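Local coordinates for protein UDP-N-acetylenolpyruvoylglucosamine reductase (Listeria monocytogenes, PDB 3TX1) that probably catalyses the NADPH-dependent reduction of UDP-N-acetylenolpyruvoylglucosamine to UDP-N-acetylmuramate in peptidoglycan synthesis, using bound FAD, at residues Ile117-Met120 with Ser121-Leu125; Gly285-Thr288 with Ala289-Met293; Ala297-Gln300 with Gln301-Glu305. All blocks are in the same frame, centred on the assembly; numbering follows the deposited sequence.

Following the chain from the N terminus, contact 1 comes first: at 117-125 a tight turn takes strand 116-120 out of the antiparallel sheet of the FAD-binding domain and on into helix 125-134. The chain then runs through the rest of that domain into the C-terminal one, where contact 2, at 285-293, caps the start of helix 289-307 after the loop from strand 281-283. Contact 3, at 297-305, joins successive turns of that same helix, its centre about 18 Å from that of contact 2. The three follow in series, none nested or crossing, and only contact 1 closes a turn. Contact 1 lies across the chain's centre from the other two.

Contact 1: residues Ile117-Met120 with Ser121-Leu125; sequences IVAM and SGAKL
M120 and A123 meet through the backbone: A123 N donates to M120 O at 3.1 Å and closes a type I beta turn over M120-A123. The N-H points well at the oxygen (158°), yet the donor stands above the carbonyl plane of M120, 56° out of it. The methyl of A123 rests on the same acceptor, its CB 3.3 Å from M120 O, and also faces back to the strand, where A119 CB lies 4.4 Å from A123 CB. Across the turn M120 takes part chiefly through its carbonyl; its extended thioether leads off to T109 and D207.

One shell out, backbone bonds from A119 to A208 and from M120 to T109 hold the end of the strand from which the turn leaves. I150, on helix 150-156, packs on both A119 and A123 and so backs the small methyl pair. S121, at the turn's second position, has OG wedged between its backbone N and carbonyl carbon (chi1 71°); that oxygen makes a weak hydrogen bond to V205 O, and the side chain comes about 4 Å from the bound FAD. K124 follows as N-cap of helix 125-134.

The chemistry is thus that of a main-chain turn flanked by a loose contact between the buried methyls of A119 and A123: the backbone bond closes the turn, which places S121 beside the bound FAD.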
loop_
_atom_site.group_PDB
_atom_site.type_symbol
_atom_site.label_atom_id
_atom_site.label_comp_id
_atom_site.label_asym_id
_atom_site.label_seq_id
_atom_site.Cartn_x
_atom_site.Cartn_y
_atom_site.Cartn_z
ATOM N N ILE A 117 8.672 -10.602 -15.520
ATOM C CA ILE A 117 9.184 -10.335 -14.186
ATOM C C ILE A 117 8.350 -10.955 -13.037
ATOM O O ILE A 117 7.120 -10.795 -12.976
ATOM C CB ILE A 117 9.499 -8.829 -13.983
ATOM C CG1 ILE A 117 10.813 -8.495 -14.713
ATOM C CG2 ILE A 117 9.637 -8.499 -12.504
ATOM C CD1 ILE A 117 11.164 -7.031 -14.766
ATOM N N VAL A 118 9.039 -11.719 -12.186
ATOM C CA VAL A 118 8.438 -12.343 -11.004
ATOM C C VAL A 118 9.022 -11.718 -9.762
ATOM O O VAL A 118 10.251 -11.687 -9.605
ATOM C CB VAL A 118 8.569 -13.904 -10.971
ATOM C CG1 VAL A 118 9.097 -14.410 -9.624
ATOM C CG2 VAL A 118 7.234 -14.561 -11.308
ATOM N N ALA A 119 8.124 -11.226 -8.900
ATOM C CA ALA A 119 8.493 -10.570 -7.641
ATOM C C ALA A 119 7.618 -11.032 -6.498
ATOM O O ALA A 119 6.414 -11.197 -6.673
ATOM C CB ALA A 119 8.372 -9.063 -7.782
ATOM N N MET A 120 8.223 -11.218 -5.330
ATOM C CA MET A 120 7.494 -11.623 -4.141
ATOM C C MET A 120 6.673 -10.460 -3.550
ATOM O O MET A 120 6.957 -9.288 -3.833
ATOM C CB MET A 120 8.436 -12.254 -3.132
ATOM C CG MET A 120 8.707 -13.694 -3.478
ATOM S SD MET A 120 9.737 -14.440 -2.228
ATOM C CE MET A 120 9.373 -16.159 -2.536
ATOM N N SER A 121 5.680 -10.762 -2.717
ATOM C CA SER A 121 4.750 -9.722 -2.310
ATOM C C SER A 121 5.304 -8.712 -1.332
ATOM O O SER A 121 4.669 -7.674 -1.079
ATOM C CB SER A 121 3.474 -10.330 -1.777
ATOM O OG SER A 121 3.731 -10.928 -0.538
ATOM N N GLY A 122 6.495 -9.008 -0.810
ATOM C CA GLY A 122 7.145 -8.161 0.192
ATOM C C GLY A 122 8.164 -7.271 -0.484
ATOM O O GLY A 122 8.778 -6.422 0.155
ATOM N N ALA A 123 8.359 -7.479 -1.782
ATOM C CA ALA A 123 9.271 -6.647 -2.557
ATOM C C ALA A 123 8.679 -5.259 -2.732
ATOM O O ALA A 123 7.467 -5.103 -2.772
ATOM C CB ALA A 123 9.555 -7.273 -3.924
ATOM N N LYS A 124 9.543 -4.260 -2.835
ATOM C CA LYS A 124 9.108 -2.907 -3.010
ATOM C C LYS A 124 8.830 -2.753 -4.440
ATOM O O LYS A 124 9.558 -3.280 -5.273
ATOM C CB LYS A 124 10.168 -1.922 -2.561
ATOM C CG LYS A 124 10.131 -1.762 -1.063
ATOM C CD LYS A 124 11.304 -0.988 -0.541
ATOM C CE LYS A 124 11.115 -0.821 0.955
ATOM N NZ LYS A 124 12.145 0.120 1.487
ATOM N N LEU A 125 7.734 -2.073 -4.731
ATOM C CA LEU A 125 7.380 -1.840 -6.115
ATOM C C LEU A 125 8.441 -1.007 -6.842
ATOM O O LEU A 125 8.637 -1.181 -8.022
ATOM C CB LEU A 125 6.044 -1.137 -6.200
ATOM C CG LEU A 125 5.537 -0.902 -7.607
ATOM C CD1 LEU A 125 5.583 -2.198 -8.394
ATOM C CD2 LEU A 125 4.115 -0.354 -7.594
#

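Contact 2: residues Gly285-Thr288 with Ala289-Met293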
loop_
_atom_site.group_PDB
_atom_site.type_symbol
_atom_site.label_atom_id
_atom_site.label_comp_id
_atom_site.label_asym_id
_atom_site.label_seq_id
_atom_site.Cartn_x
_atom_site.Cartn_y
_atom_site.Cartn_z
ATOM N N GLY A 285 6.224 15.833 11.765
ATOM C CA GLY A 285 7.001 15.368 12.924
ATOM C C GLY A 285 6.165 14.932 14.100
ATOM O O GLY A 285 5.489 15.742 14.750
ATOM N N GLY A 286 6.168 13.647 14.387
ATOM C CA GLY A 286 5.411 13.171 15.550
ATOM C C GLY A 286 3.900 13.138 15.380
ATOM O O GLY A 286 3.135 13.083 16.366
ATOM N N ALA A 287 3.447 13.157 14.130
ATOM C CA ALA A 287 2.018 13.014 13.906
ATOM C C ALA A 287 1.497 11.661 14.481
ATOM O O ALA A 287 2.263 10.677 14.638
ATOM C CB ALA A 287 1.690 13.130 12.422
ATOM N N THR A 288 0.210 11.619 14.821
ATOM C CA THR A 288 -0.390 10.374 15.279
ATOM C C THR A 288 -1.550 10.067 14.368
ATOM O O THR A 288 -2.053 10.978 13.663
ATOM C CB THR A 288 -0.948 10.563 16.672
ATOM O OG1 THR A 288 -1.970 11.570 16.625
ATOM C CG2 THR A 288 0.152 11.028 17.561
ATOM N N ALA A 289 -2.007 8.818 14.388
ATOM C CA ALA A 289 -3.175 8.448 13.605
ATOM C C ALA A 289 -4.379 9.325 14.007
ATOM O O ALA A 289 -5.192 9.735 13.144
ATOM C CB ALA A 289 -3.480 6.974 13.781
ATOM N N THR A 290 -4.490 9.643 15.303
ATOM C CA THR A 290 -5.557 10.521 15.734
ATOM C C THR A 290 -5.458 11.809 14.925
ATOM O O THR A 290 -6.461 12.249 14.331
ATOM C CB THR A 290 -5.512 10.834 17.231
ATOM O OG1 THR A 290 -5.377 9.620 17.952
ATOM C CG2 THR A 290 -6.792 11.509 17.675
ATOM N N ASP A 291 -4.251 12.385 14.860
ATOM C CA ASP A 291 -4.042 13.622 14.083
ATOM C C ASP A 291 -4.505 13.450 12.666
ATOM O O ASP A 291 -5.193 14.318 12.139
ATOM C CB ASP A 291 -2.589 14.051 14.039
ATOM C CG ASP A 291 -2.047 14.439 15.385
ATOM O OD1 ASP A 291 -2.789 15.043 16.207
ATOM O OD2 ASP A 291 -0.860 14.126 15.605
ATOM N N TYR A 292 -4.119 12.347 12.028
ATOM C CA TYR A 292 -4.582 12.106 10.648
ATOM C C TYR A 292 -6.106 12.065 10.517
ATOM O O TYR A 292 -6.654 12.804 9.692
ATOM C CB TYR A 292 -3.948 10.865 10.039
ATOM C CG TYR A 292 -2.630 11.139 9.329
ATOM C CD1 TYR A 292 -1.425 11.279 10.042
ATOM C CD2 TYR A 292 -2.579 11.248 7.927
ATOM C CE1 TYR A 292 -0.218 11.528 9.390
ATOM C CE2 TYR A 292 -1.376 11.506 7.275
ATOM C CZ TYR A 292 -0.192 11.640 8.018
ATOM O OH TYR A 292 1.015 11.883 7.344
ATOM N N MET A 293 -6.772 11.252 11.360
ATOM C CA MET A 293 -8.226 11.076 11.331
ATOM C C MET A 293 -8.902 12.394 11.587
ATOM O O MET A 293 -9.986 12.663 11.063
ATOM C CB MET A 293 -8.730 10.080 12.402
ATOM C CG MET A 293 -8.326 8.600 12.318
ATOM S SD MET A 293 -8.285 7.849 10.647
ATOM C CE MET A 293 -9.854 8.271 9.871
HETATM O O HOH W 1 0.792 14.640 17.302
#
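Two torsions set up the capping box between T288 and D291. T288 turns OG1 into the niche between its own N and carbonyl carbon (chi1 62°), while D291 swings CG to the side of its backbone N (chi1 -65°), which carries the carboxylate back toward the loop. Each side chain then accepts the other residue's backbone N-H. D291 N donates to T288 OG1 at 3.0 Å, and T288 N donates to D291 OD2 at 2.8 Å, meeting that oxygen on its anti side, 34° out of the carboxylate plane. A weak bond from T288 OG1 to D291 OD2, also 3.0 Å, joins the two side chains directly.

The first i to i+4 bond starts here too: Y292 N reaches T288 O at 3.0 Å, lying in the carbonyl plane. The same T288 O sits at the edge of the Y292 ring, close to its plane, and A287 CB packs on Y292 CE1 at 3.9 Å. The box thus occupies an amide of the first helical turn, and D291 OD2 gathers T288 N, weakly T288 OG1 and, outside the segments, weakly G270 N.

Around it, N283, closing strand 281-283, receives the amides of G285 and A287 on its OD1, and Y292 OH bonds to I281 O of that strand. Toward the FAD-binding part of the chain, T290 OG1 bonds to D94, and A289, Y292 and M293 lean on I91 of strand 90-92.

Contact 3: residues Ala297-Gln300 with Gln301-Glu305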
loop_
_atom_site.group_PDB
_atom_site.type_symbol
_atom_site.label_atom_id
_atom_site.label_comp_id
_atom_site.label_asym_id
_atom_site.label_seq_id
_atom_site.Cartn_x
_atom_site.Cartn_y
_atom_site.Cartn_z
ATOM N N ALA A 297 -11.084 14.300 8.783
ATOM C CA ALA A 297 -12.496 14.638 8.996
ATOM C C ALA A 297 -12.778 16.148 8.882
ATOM O O ALA A 297 -13.819 16.574 8.348
ATOM C CB ALA A 297 -12.981 14.088 10.314
ATOM N N TYR A 298 -11.840 16.956 9.343
ATOM C CA TYR A 298 -12.054 18.374 9.286
ATOM C C TYR A 298 -12.042 18.888 7.829
ATOM O O TYR A 298 -12.814 19.782 7.455
ATOM C CB TYR A 298 -11.032 19.054 10.170
ATOM C CG TYR A 298 -11.113 20.537 10.229
ATOM C CD1 TYR A 298 -11.909 21.189 11.193
ATOM C CD2 TYR A 298 -10.331 21.315 9.366
ATOM C CE1 TYR A 298 -11.938 22.584 11.277
ATOM C CE2 TYR A 298 -10.367 22.706 9.427
ATOM C CZ TYR A 298 -11.162 23.321 10.366
ATOM O OH TYR A 298 -11.154 24.683 10.357
ATOM N N VAL A 299 -11.192 18.290 7.008
ATOM C CA VAL A 299 -11.135 18.630 5.608
ATOM C C VAL A 299 -12.432 18.202 4.948
ATOM O O VAL A 299 -13.103 19.012 4.310
ATOM C CB VAL A 299 -9.958 17.938 4.912
ATOM C CG1 VAL A 299 -10.157 17.908 3.404
ATOM C CG2 VAL A 299 -8.635 18.588 5.297
ATOM N N GLN A 300 -12.794 16.936 5.114
ATOM C CA GLN A 300 -14.041 16.431 4.577
ATOM C C GLN A 300 -15.156 17.350 4.981
ATOM O O GLN A 300 -15.981 17.746 4.168
ATOM C CB GLN A 300 -14.335 15.075 5.174
ATOM C CG GLN A 300 -13.502 13.952 4.600
ATOM C CD GLN A 300 -13.911 12.587 5.121
ATOM O OE1 GLN A 300 -13.873 12.325 6.322
ATOM N NE2 GLN A 300 -14.254 11.691 4.206
ATOM N N GLN A 301 -15.193 17.709 6.249
ATOM C CA GLN A 301 -16.287 18.548 6.714
ATOM C C GLN A 301 -16.282 19.957 6.137
ATOM O O GLN A 301 -17.329 20.480 5.823
ATOM C CB GLN A 301 -16.334 18.600 8.241
ATOM C CG GLN A 301 -17.528 19.374 8.737
ATOM C CD GLN A 301 -18.833 18.792 8.233
ATOM O OE1 GLN A 301 -18.911 17.605 7.856
ATOM N NE2 GLN A 301 -19.874 19.622 8.219
ATOM N N THR A 302 -15.110 20.566 6.007
ATOM C CA THR A 302 -15.013 21.930 5.524
ATOM C C THR A 302 -15.338 21.961 4.033
ATOM O O THR A 302 -16.006 22.856 3.515
ATOM C CB THR A 302 -13.591 22.415 5.750
ATOM O OG1 THR A 302 -13.288 22.294 7.139
ATOM C CG2 THR A 302 -13.425 23.838 5.363
ATOM N N VAL A 303 -14.874 20.959 3.319
ATOM C CA VAL A 303 -15.146 20.945 1.909
ATOM C C VAL A 303 -16.615 20.814 1.617
ATOM O O VAL A 303 -17.107 21.463 0.698
ATOM C CB VAL A 303 -14.352 19.875 1.164
ATOM C CG1 VAL A 303 -14.823 19.794 -0.269
ATOM C CG2 VAL A 303 -12.890 20.248 1.236
ATOM N N ARG A 304 -17.332 20.007 2.391
ATOM C CA ARG A 304 -18.724 19.812 2.057
ATOM C C ARG A 304 -19.539 21.064 2.440
ATOM O O ARG A 304 -20.643 21.297 1.941
ATOM C CB ARG A 304 -19.254 18.489 2.604
ATOM C CG ARG A 304 -20.130 18.561 3.811
ATOM C CD ARG A 304 -20.685 17.181 4.195
ATOM N NE ARG A 304 -19.864 16.495 5.207
ATOM C CZ ARG A 304 -18.916 15.590 4.954
ATOM N NH1 ARG A 304 -18.234 15.048 5.975
ATOM N NH2 ARG A 304 -18.659 15.211 3.700
ATOM N N GLU A 305 -18.967 21.917 3.278
ATOM C CA GLU A 305 -19.681 23.117 3.653
ATOM C C GLU A 305 -19.545 24.214 2.638
ATOM O O GLU A 305 -20.493 24.949 2.420
ATOM C CB GLU A 305 -19.291 23.588 5.036
ATOM C CG GLU A 305 -19.836 22.671 6.105
ATOM C CD GLU A 305 -19.296 22.989 7.485
ATOM O OE1 GLU A 305 -18.698 24.089 7.686
ATOM O OE2 GLU A 305 -19.467 22.117 8.376
HETATM O O HOH W 2 -16.790 15.122 8.789
#
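This is a contact along one helix, between successive turns of helix 289-307 in the C-terminal domain, and side chains add to the regular i to i+4 bonding. Y298 O takes two donors, T302 N at 2.8 Å and T302 OG1 at 2.6 Å, which come from opposite faces of the carbonyl plane. T302 can do this because OG1 lies beside its own backbone N (chi1 -57°), pointing toward the preceding, N-terminal turn, where Y298 O lies. T302 OG1 also lies over one face of the Y298 ring, 3.7 Å from Y298 CE2 and offset toward the rim.

On another flank R304 folds back through a bend at chi3 (94°), laying its guanidinium face over Q300 O, and R304 NE donates to Q301 OE1 at 3.0 Å from above the amide carbonyl plane. A weak second bond comes from NH1. Q301 bends at chi2, and its NE2 turns to E305 OE2, a hydrogen bond whose modelled length is doubtfully short. On the buried side V299 CG1 meets V303 CG2 at 4.2 Å.

Outside the helix, R304 NH2 makes a salt bridge with E310, and Q300 NE2 bonds to L311 O, tying the helix to the chain that leads to strand 316-318. The loop from helix 254-260 to strand 267-268 supplies other partners: H266 stacks on the Y298 ring, L263 packs on Y298 and V299, and S261 touches V303.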